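Local coordinates for UPF0147 protein MMP1188 (Methanococcus maripaludis S2, PDB 2QZG) that is of unknown function but belongs to the archaeal UPF0147 family and forms an all-helical assembly of two subunits, at residues 25-29 and 77-82. Residue numbers count along the deposited sequence, not the author numbering.
Sequences EIVED and HTRTQI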
loop_
_atom_site.group_PDB
_atom_site.type_symbol
_atom_site.label_atom_id
_atom_site.label_comp_id
_atom_site.label_asym_id
_atom_site.label_seq_id
_atom_site.Cartn_x
_atom_site.Cartn_y
_atom_site.Cartn_z
ATOM N N GLU C 25 -3.371 -12.145 -6.194
ATOM C CA GLU C 25 -1.962 -12.473 -6.393
ATOM C C GLU C 25 -1.481 -13.495 -5.352
ATOM O O GLU C 25 -0.874 -14.510 -5.701
ATOM C CB GLU C 25 -1.110 -11.195 -6.366
ATOM C CG GLU C 25 0.315 -11.345 -6.920
ATOM C CD GLU C 25 1.033 -9.999 -7.079
ATOM O OE1 GLU C 25 0.492 -8.968 -6.625
ATOM O OE2 GLU C 25 2.138 -9.972 -7.663
ATOM N N ILE C 26 -1.776 -13.233 -4.080
ATOM C CA ILE C 26 -1.476 -14.166 -2.982
ATOM C C ILE C 26 -2.258 -15.482 -3.111
ATOM O O ILE C 26 -1.725 -16.562 -2.823
ATOM C CB ILE C 26 -1.852 -13.551 -1.632
ATOM C CG1 ILE C 26 -1.071 -12.230 -1.390
ATOM C CG2 ILE C 26 -1.672 -14.573 -0.509
ATOM C CD1 ILE C 26 -1.527 -11.470 -0.141
ATOM N N VAL C 27 -3.524 -15.376 -3.506
ATOM C CA VAL C 27 -4.396 -16.544 -3.691
ATOM C C VAL C 27 -3.781 -17.518 -4.691
ATOM O O VAL C 27 -3.766 -18.725 -4.454
ATOM C CB VAL C 27 -5.856 -16.141 -4.076
ATOM C CG1 VAL C 27 -6.717 -17.367 -4.500
ATOM C CG2 VAL C 27 -6.540 -15.428 -2.913
ATOM N N GLU C 28 -3.267 -16.994 -5.799
ATOM C CA GLU C 28 -2.706 -17.844 -6.853
ATOM C C GLU C 28 -1.233 -18.199 -6.616
ATOM O O GLU C 28 -0.629 -18.891 -7.427
ATOM C CB GLU C 28 -2.907 -17.181 -8.224
ATOM C CG GLU C 28 -4.386 -16.928 -8.543
ATOM C CD GLU C 28 -4.659 -16.287 -9.902
ATOM O OE1 GLU C 28 -3.808 -16.404 -10.816
ATOM O OE2 GLU C 28 -5.753 -15.679 -10.057
ATOM N N ASP C 29 -0.668 -17.732 -5.500
ATOM C CA ASP C 29 0.758 -17.879 -5.213
ATOM C C ASP C 29 1.037 -19.217 -4.527
ATOM O O ASP C 29 0.690 -19.418 -3.370
ATOM C CB ASP C 29 1.241 -16.689 -4.360
ATOM C CG ASP C 29 2.732 -16.703 -4.096
ATOM O OD1 ASP C 29 3.419 -17.740 -4.297
ATOM O OD2 ASP C 29 3.227 -15.651 -3.655
ATOM N N HIS C 77 7.819 -12.271 1.656
ATOM C CA HIS C 77 7.222 -11.567 0.524
ATOM C C HIS C 77 5.719 -11.373 0.696
ATOM O O HIS C 77 5.181 -10.300 0.426
ATOM C CB HIS C 77 7.574 -12.241 -0.821
ATOM C CG HIS C 77 6.791 -13.483 -1.132
ATOM N ND1 HIS C 77 7.056 -14.699 -0.543
ATOM C CD2 HIS C 77 5.773 -13.708 -2.004
ATOM C CE1 HIS C 77 6.225 -15.612 -1.018
ATOM N NE2 HIS C 77 5.444 -15.041 -1.914
ATOM N N THR C 78 5.045 -12.413 1.166
ATOM C CA THR C 78 3.634 -12.324 1.446
ATOM C C THR C 78 3.338 -11.310 2.552
ATOM O O THR C 78 2.396 -10.540 2.446
ATOM C CB THR C 78 3.079 -13.693 1.803
ATOM O OG1 THR C 78 3.575 -14.643 0.854
ATOM C CG2 THR C 78 1.543 -13.685 1.739
ATOM N N ARG C 79 4.146 -11.311 3.610
ATOM C CA ARG C 79 3.922 -10.400 4.719
ATOM C C ARG C 79 3.892 -8.942 4.224
ATOM O O ARG C 79 3.044 -8.152 4.657
ATOM C CB ARG C 79 4.989 -10.612 5.790
ATOM C CG ARG C 79 4.710 -9.885 7.088
ATOM C CD ARG C 79 5.791 -10.167 8.127
ATOM N NE ARG C 79 5.832 -11.578 8.518
ATOM C CZ ARG C 79 4.919 -12.174 9.286
ATOM N NH1 ARG C 79 3.876 -11.482 9.747
ATOM N NH2 ARG C 79 5.047 -13.464 9.594
ATOM N N THR C 80 4.812 -8.613 3.310
ATOM C CA THR C 80 4.905 -7.285 2.681
ATOM C C THR C 80 3.695 -6.969 1.817
ATOM O O THR C 80 3.171 -5.845 1.857
ATOM C CB THR C 80 6.233 -7.112 1.865
ATOM O OG1 THR C 80 7.329 -7.008 2.776
ATOM C CG2 THR C 80 6.222 -5.818 1.009
ATOM N N GLN C 81 3.255 -7.957 1.046
ATOM C CA GLN C 81 2.072 -7.799 0.211
ATOM C C GLN C 81 0.867 -7.515 1.085
ATOM O O GLN C 81 0.091 -6.627 0.775
ATOM C CB GLN C 81 1.830 -9.037 -0.684
ATOM C CG GLN C 81 2.843 -9.147 -1.830
ATOM C CD GLN C 81 2.833 -10.509 -2.522
ATOM O OE1 GLN C 81 2.123 -11.417 -2.125
ATOM N NE2 GLN C 81 3.667 -10.655 -3.547
ATOM N N ILE C 82 0.725 -8.251 2.188
ATOM C CA ILE C 82 -0.416 -8.060 3.083
ATOM C C ILE C 82 -0.393 -6.695 3.795
ATOM O O ILE C 82 -1.435 -6.073 3.929
ATOM C CB ILE C 82 -0.558 -9.214 4.064
ATOM C CG1 ILE C 82 -1.040 -10.463 3.304
ATOM C CG2 ILE C 82 -1.500 -8.853 5.240
ATOM C CD1 ILE C 82 -0.755 -11.723 3.997
HETATM O O HOH W 1 2.143 -14.218 -1.318
#
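Two helices of an all-helical, four-helix fold meet here: the last turn of helix 12-27, with the residues that leave it, packs against the opening turns of helix 76-90. Ile26 gives up the most surface. Its CA-to-CB bond runs sideways, but the end of the side chain comes nearer to helix 76-90, so that CD1 of Ile26 lies 3.6 Å from CG1 of Ile82, while CG2 of Ile26 touches CG2 of Thr78 at 4.0 Å. Ala40 of helix 34-46 also packs on Ile26, so this small apolar patch ties three helices together.

The CA-to-CB bond of Gln81 is directed toward the 25-29 segment, and this residue marks the change from apolar to polar packing. Gln81 OE1 rests 3.4 Å from CG1 of Ile26, and Gln81 NE2 is 4.4 Å from OE2 of Glu25, too far for a hydrogen bond.

Asp29, just past the helix end, carries the polar side of the joint. Asp29 N donates to O of Ile26 at 3.1 Å, an i to i-3 bond of the turn that leaves the helix. The carboxylate is shared: OD1 bonds to Thr31 OG1 in the following loop, while Asp29 OD2 accepts a hydrogen bond from NE2 of His77 at 2.9 Å, near the plane of the imidazole. A water links Asp29 to two side chains of helix 76-90, donating to Asp29 OD2 and to Gln81 OE1, each at 2.9 Å, and accepting from Thr78 OG1 at 2.6 Å.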